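Local atomic coordinates of ATPase associated with various cellular activities, AAA_5 (Staphylothermus marinus, PDB entry 6N0S), a protein that probably binds and hydrolyses ATP as the full-length McrB restriction protein, of which this is the N-terminal EVE-like domain, structurally related to PUA-like RNA-binding proteins. Residues N17-P22 against G62-H67; G53-I58 against S77-E82. All blocks are in the same frame, centred on the assembly; numbering follows the deposited sequence.

Interaction 1: residues N17-P22 against G62-H67; sequences NNWILP and GSRASH
Asn-17 and Gly-62 are joined by the one direct hydrogen bond of this contact. Gly-62 N donates to Asn-17 O at 2.7 Å, nearly straight at 172°, and comes from above the carbonyl plane. The CB of Ala-65 lies against the same oxygen, 3.2 Å from Asn-17 O. Ala-65 CA also makes a CA-H...O contact of 3.4 Å with Trp-19 O. Asn-18 OD1 rests on Gly-62 CA, where the lack of a side chain lets the amide come close.

Arg-64 reaches back past Asn-18 to Trp-19. Its chain bends at chi3 (-45°), which turns NE back. Arg-64 NH2 approaches the indole obliquely near its rim, with Trp-19 CE3 nearest at 3.2 Å. The guanidinium and indole planes are 79° apart, so the two groups do not stack flat. Asn-18 O lies over one face of the guanidinium, 3.2 Å from Arg-64 NH2 but at a poor angle for a hydrogen bond. A water links the backbones instead: it donates to Asn-18 O and accepts from Arg-64 N, 2.9 Å from each.

Behind this layer, Ala-65 N bonds to Gly-62 O and closes 62-65 into a type I beta turn. The side chain of Asn-17 turns elsewhere, to Tyr-60 O and Glu-15. The contact joins the loops that follow strands 12-17 and 54-61. Helix 110-124 packs beside it, touching Trp-19 through Ile-123 and Leu-21 through Tyr-116.

Interaction 2: residues G53-I58 against S77-E82; sequences GELKII and SVLSKE
Leu-55 and Leu-79 form the hydrogen-bonded pair midway along an antiparallel ladder between strands 54-61 and 72-80. The two strands make a beta hairpin inside the five-stranded mixed sheet. The axes of segments 54-58 and 77-80 come within 4.6 Å, with 153° between their directions. Leu-55 N donates to Leu-79 O at 2.8 Å, and Leu-79 N returns a bond to Leu-55 O. Ile-57 and Ser-77 repeat this two-way pairing. Beyond the ladder, Lys-81 N bonds to Gly-53 O at 3.1 Å, nearly along the C=O axis. Gly-53 leaves the preceding helix with positive phi, a backbone shape that favours glycine.

Leu-55, Leu-79, Ile-57 and Ser-77 share one face. Leu-55 and Leu-79 lie side by side, with CD1 of Leu-55 4.0 Å from CD2 of Leu-79. Ile-57 crosses Leu-79 obliquely, its CG1 4.1 Å from Leu-79 CB. Ile-45 of helix 39-52 packs on Leu-55 and Ile-57. Ser-77 OG is hydrogen-bonded to His-59 NE2.

Glu-54, Lys-56, Val-78 and Ser-80 occupy the other face. Glu-54 runs extended, with CG anti to the backbone N (chi1 177°). It lies tightly against Val-78 CG1 through CG, CD and OE2, with OE2 closest to that methyl at 3.1 Å and no polar bond to it. Lys-56 CE touches the other methyl, Val-78 CG2, at 3.9 Å. Lys-56 NZ and Glu-54 OE2 form a long salt bridge of 3.7 Å. Lys-56 also meets Tyr-174 of helix 171-178.

The chemistry thus differs between the faces. One is largely apolar. The other lays the ends of Glu-54 and Lys-56 against the two methyls of buried Val-78, and the lysine probably offsets part of the glutamate's charge.

Overall arrangement
Interactions 1 and 2 lie on opposite sides of the centre of the chain, with their centres about 24 Å apart. Strand 54-61 connects them: 53-58 covers its start, and 62-67 follows directly after its end. The chain then returns along strand 72-80 to 77-82. Interaction 2 pairs two neighbouring strands within the sheet, whereas interaction 1 joins loops beyond its strand ends. The segments adjoin in sequence but do not otherwise touch across the two contacts. A sulfate ion, probably from crystallisation, lies about 5 Å from the side chain of Trp-19 in interaction 1.

Interaction 1: residues N17-P22 against G62-H67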
loop_
_atom_site.group_PDB
_atom_site.type_symbol
_atom_site.label_atom_id
_atom_site.label_comp_id
_atom_site.label_asym_id
_atom_site.label_seq_id
_atom_site.Cartn_x
_atom_site.Cartn_y
_atom_site.Cartn_z
ATOM N N ASN A 17 4.253 4.052 -2.963
ATOM C CA ASN A 17 4.907 3.242 -4.003
ATOM C C ASN A 17 6.055 4.092 -4.561
ATOM O O ASN A 17 5.860 4.927 -5.443
ATOM C CB ASN A 17 3.902 2.850 -5.071
ATOM C CG ASN A 17 2.771 1.980 -4.524
ATOM O OD1 ASN A 17 2.910 0.775 -4.433
ATOM N ND2 ASN A 17 1.648 2.605 -4.150
ATOM N N ASN A 18 7.238 3.934 -3.970
ATOM C CA ASN A 18 8.380 4.804 -4.219
ATOM C C ASN A 18 9.468 4.185 -5.084
ATOM O O ASN A 18 10.485 4.834 -5.327
ATOM C CB ASN A 18 9.017 5.198 -2.889
ATOM C CG ASN A 18 9.082 6.685 -2.701
ATOM O OD1 ASN A 18 8.112 7.407 -2.954
ATOM N ND2 ASN A 18 10.244 7.166 -2.270
ATOM N N TRP A 19 9.323 2.940 -5.499
ATOM C CA TRP A 19 10.389 2.224 -6.176
ATOM C C TRP A 19 10.019 2.051 -7.638
ATOM O O TRP A 19 8.843 2.115 -8.008
ATOM C CB TRP A 19 10.652 0.869 -5.493
ATOM C CG TRP A 19 11.039 1.023 -4.014
ATOM C CD1 TRP A 19 10.189 0.971 -2.927
ATOM C CD2 TRP A 19 12.355 1.272 -3.471
ATOM N NE1 TRP A 19 10.900 1.171 -1.760
ATOM C CE2 TRP A 19 12.221 1.363 -2.061
ATOM C CE3 TRP A 19 13.627 1.427 -4.034
ATOM C CZ2 TRP A 19 13.303 1.580 -1.221
ATOM C CZ3 TRP A 19 14.710 1.642 -3.193
ATOM C CH2 TRP A 19 14.542 1.725 -1.800
ATOM N N ILE A 20 11.033 1.843 -8.488
ATOM C CA ILE A 20 10.754 1.647 -9.912
ATOM C C ILE A 20 9.900 0.403 -10.053
ATOM O O ILE A 20 10.161 -0.619 -9.410
ATOM C CB ILE A 20 12.055 1.522 -10.725
ATOM C CG1 ILE A 20 12.848 2.823 -10.695
ATOM C CG2 ILE A 20 11.744 1.136 -12.219
ATOM C CD1 ILE A 20 14.316 2.625 -10.986
ATOM N N LEU A 21 8.866 0.488 -10.871
ATOM C CA LEU A 21 7.938 -0.608 -11.071
ATOM C C LEU A 21 7.695 -0.797 -12.557
ATOM O O LEU A 21 7.731 0.168 -13.310
ATOM C CB LEU A 21 6.591 -0.330 -10.388
ATOM C CG LEU A 21 6.573 -0.385 -8.869
ATOM C CD1 LEU A 21 5.199 0.061 -8.385
ATOM C CD2 LEU A 21 6.931 -1.789 -8.378
ATOM N N PRO A 22 7.439 -2.028 -13.005
ATOM C CA PRO A 22 7.118 -2.249 -14.425
ATOM C C PRO A 22 5.685 -1.904 -14.780
ATOM O O PRO A 22 5.336 -1.907 -15.964
ATOM C CB PRO A 22 7.374 -3.743 -14.597
ATOM C CG PRO A 22 7.049 -4.318 -13.235
ATOM C CD PRO A 22 7.599 -3.297 -12.274
ATOM N N GLY A 62 5.533 7.530 -5.898
ATOM C CA GLY A 62 6.713 8.384 -5.858
ATOM C C GLY A 62 7.251 8.696 -7.261
ATOM O O GLY A 62 6.903 8.063 -8.253
ATOM N N SER A 63 8.146 9.687 -7.336
ATOM C CA SER A 63 8.649 10.135 -8.639
ATOM C C SER A 63 9.354 9.014 -9.397
ATOM O O SER A 63 9.248 8.928 -10.626
ATOM C CB SER A 63 9.601 11.316 -8.460
ATOM O OG SER A 63 10.392 11.154 -7.303
ATOM N N ARG A 64 10.074 8.139 -8.692
ATOM C CA ARG A 64 10.747 7.049 -9.383
ATOM C C ARG A 64 9.786 5.970 -9.856
ATOM O O ARG A 64 10.178 5.135 -10.671
ATOM C CB ARG A 64 11.808 6.427 -8.473
ATOM C CG ARG A 64 12.850 7.420 -8.042
ATOM C CD ARG A 64 14.163 6.747 -7.666
ATOM N NE ARG A 64 13.967 5.577 -6.819
ATOM C CZ ARG A 64 13.774 5.625 -5.505
ATOM N NH1 ARG A 64 13.718 6.790 -4.875
ATOM N NH2 ARG A 64 13.631 4.499 -4.821
ATOM N N ALA A 65 8.552 5.933 -9.347
ATOM C CA ALA A 65 7.675 4.813 -9.663
ATOM C C ALA A 65 7.035 4.939 -11.039
ATOM O O ALA A 65 6.582 3.930 -11.598
ATOM C CB ALA A 65 6.593 4.681 -8.596
ATOM N N SER A 66 6.994 6.149 -11.586
ATOM C CA SER A 66 6.360 6.439 -12.859
ATOM C C SER A 66 6.906 7.762 -13.361
ATOM O O SER A 66 7.083 8.704 -12.585
ATOM C CB SER A 66 4.835 6.521 -12.731
ATOM O OG SER A 66 4.251 7.107 -13.884
ATOM N N HIS A 67 7.145 7.827 -14.667
ATOM C CA HIS A 67 7.647 9.059 -15.278
ATOM C C HIS A 67 6.561 10.121 -15.419
ATOM O O HIS A 67 6.860 11.320 -15.348
ATOM C CB HIS A 67 8.251 8.751 -16.645
ATOM C CG HIS A 67 7.527 7.671 -17.382
ATOM N ND1 HIS A 67 7.713 6.334 -17.105
ATOM C CD2 HIS A 67 6.591 7.727 -18.359
ATOM C CE1 HIS A 67 6.936 5.611 -17.894
ATOM N NE2 HIS A 67 6.246 6.433 -18.665
HETATM O O HOH W 1 9.977 7.661 -5.830
#

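Interaction 2: residues G53-I58 against S77-E82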
loop_
_atom_site.group_PDB
_atom_site.type_symbol
_atom_site.label_atom_id
_atom_site.label_comp_id
_atom_site.label_asym_id
_atom_site.label_seq_id
_atom_site.Cartn_x
_atom_site.Cartn_y
_atom_site.Cartn_z
ATOM N N GLY A 53 -12.982 -1.497 11.544
ATOM C CA GLY A 53 -13.711 -2.440 10.714
ATOM C C GLY A 53 -13.407 -2.332 9.230
ATOM O O GLY A 53 -13.267 -3.344 8.530
ATOM N N GLU A 54 -13.313 -1.103 8.734
ATOM C CA GLU A 54 -13.016 -0.851 7.331
ATOM C C GLU A 54 -12.127 0.384 7.235
ATOM O O GLU A 54 -12.406 1.400 7.873
ATOM C CB GLU A 54 -14.323 -0.672 6.557
ATOM C CG GLU A 54 -14.137 -0.328 5.105
ATOM C CD GLU A 54 -15.439 -0.336 4.283
ATOM O OE1 GLU A 54 -16.302 -1.220 4.491
ATOM O OE2 GLU A 54 -15.584 0.555 3.413
ATOM N N LEU A 55 -11.032 0.296 6.495
ATOM C CA LEU A 55 -10.149 1.440 6.305
ATOM C C LEU A 55 -10.213 1.919 4.861
ATOM O O LEU A 55 -10.480 1.137 3.939
ATOM C CB LEU A 55 -8.691 1.087 6.667
ATOM C CG LEU A 55 -8.370 0.405 7.985
ATOM C CD1 LEU A 55 -6.908 0.065 8.035
ATOM C CD2 LEU A 55 -8.732 1.309 9.165
ATOM N N LYS A 56 -9.988 3.216 4.671
ATOM C CA LYS A 56 -9.850 3.790 3.339
ATOM C C LYS A 56 -8.365 4.010 3.016
ATOM O O LYS A 56 -7.642 4.653 3.791
ATOM C CB LYS A 56 -10.593 5.124 3.231
ATOM C CG LYS A 56 -12.018 5.115 3.700
ATOM C CD LYS A 56 -12.976 4.553 2.682
ATOM C CE LYS A 56 -13.901 3.485 3.301
ATOM N NZ LYS A 56 -14.760 3.989 4.402
ATOM N N ILE A 57 -7.918 3.495 1.872
ATOM C CA ILE A 57 -6.519 3.547 1.464
ATOM C C ILE A 57 -6.400 4.435 0.243
ATOM O O ILE A 57 -7.033 4.180 -0.794
ATOM C CB ILE A 57 -5.971 2.144 1.163
ATOM C CG1 ILE A 57 -6.264 1.184 2.310
ATOM C CG2 ILE A 57 -4.469 2.203 0.834
ATOM C CD1 ILE A 57 -5.644 1.501 3.604
ATOM N N ILE A 58 -5.611 5.469 0.348
ATOM C CA ILE A 58 -5.228 6.260 -0.815
ATOM C C ILE A 58 -3.860 5.798 -1.296
ATOM O O ILE A 58 -2.943 5.584 -0.498
ATOM C CB ILE A 58 -5.227 7.752 -0.478
ATOM C CG1 ILE A 58 -6.654 8.212 -0.139
ATOM C CG2 ILE A 58 -4.679 8.520 -1.632
ATOM C CD1 ILE A 58 -6.690 9.703 0.228
ATOM N N SER A 77 -8.927 2.792 -2.321
ATOM C CA SER A 77 -9.563 1.496 -2.167
ATOM C C SER A 77 -9.978 1.325 -0.717
ATOM O O SER A 77 -9.796 2.221 0.111
ATOM C CB SER A 77 -8.631 0.362 -2.597
ATOM O OG SER A 77 -7.495 0.370 -1.781
ATOM N N VAL A 78 -10.455 0.128 -0.393
ATOM C CA VAL A 78 -11.031 -0.179 0.909
ATOM C C VAL A 78 -10.362 -1.441 1.440
ATOM O O VAL A 78 -10.186 -2.420 0.707
ATOM C CB VAL A 78 -12.566 -0.365 0.818
ATOM C CG1 VAL A 78 -13.142 -0.778 2.142
ATOM C CG2 VAL A 78 -13.235 0.927 0.379
ATOM N N LEU A 79 -9.965 -1.403 2.702
ATOM C CA LEU A 79 -9.388 -2.544 3.400
ATOM C C LEU A 79 -10.367 -2.963 4.497
ATOM O O LEU A 79 -10.481 -2.281 5.521
ATOM C CB LEU A 79 -8.021 -2.161 3.972
ATOM C CG LEU A 79 -7.392 -3.088 5.005
ATOM C CD1 LEU A 79 -7.379 -4.430 4.540
ATOM C CD2 LEU A 79 -5.954 -2.667 5.314
ATOM N N SER A 80 -11.050 -4.087 4.294
ATOM C CA SER A 80 -12.177 -4.489 5.131
ATOM C C SER A 80 -11.870 -5.789 5.853
ATOM O O SER A 80 -11.162 -6.651 5.336
ATOM C CB SER A 80 -13.449 -4.690 4.311
ATOM O OG SER A 80 -13.427 -5.958 3.670
ATOM N N LYS A 81 -12.421 -5.921 7.065
ATOM C CA LYS A 81 -12.214 -7.131 7.845
ATOM C C LYS A 81 -12.844 -8.335 7.168
ATOM O O LYS A 81 -12.289 -9.440 7.221
ATOM C CB LYS A 81 -12.774 -6.934 9.261
ATOM C CG LYS A 81 -12.067 -7.776 10.339
ATOM C CD LYS A 81 -12.620 -7.506 11.746
ATOM C CE LYS A 81 -12.306 -6.095 12.268
ATOM N NZ LYS A 81 -12.836 -5.904 13.664
ATOM N N GLU A 82 -13.985 -8.124 6.506
ATOM C CA GLU A 82 -14.648 -9.180 5.753
ATOM C C GLU A 82 -13.745 -9.755 4.661
ATOM O O GLU A 82 -13.722 -10.973 4.441
ATOM C CB GLU A 82 -15.943 -8.617 5.163
ATOM C CG GLU A 82 -16.647 -9.509 4.170
ATOM C CD GLU A 82 -17.119 -8.733 2.946
ATOM O OE1 GLU A 82 -17.900 -7.765 3.110
ATOM O OE2 GLU A 82 -16.693 -9.074 1.821
#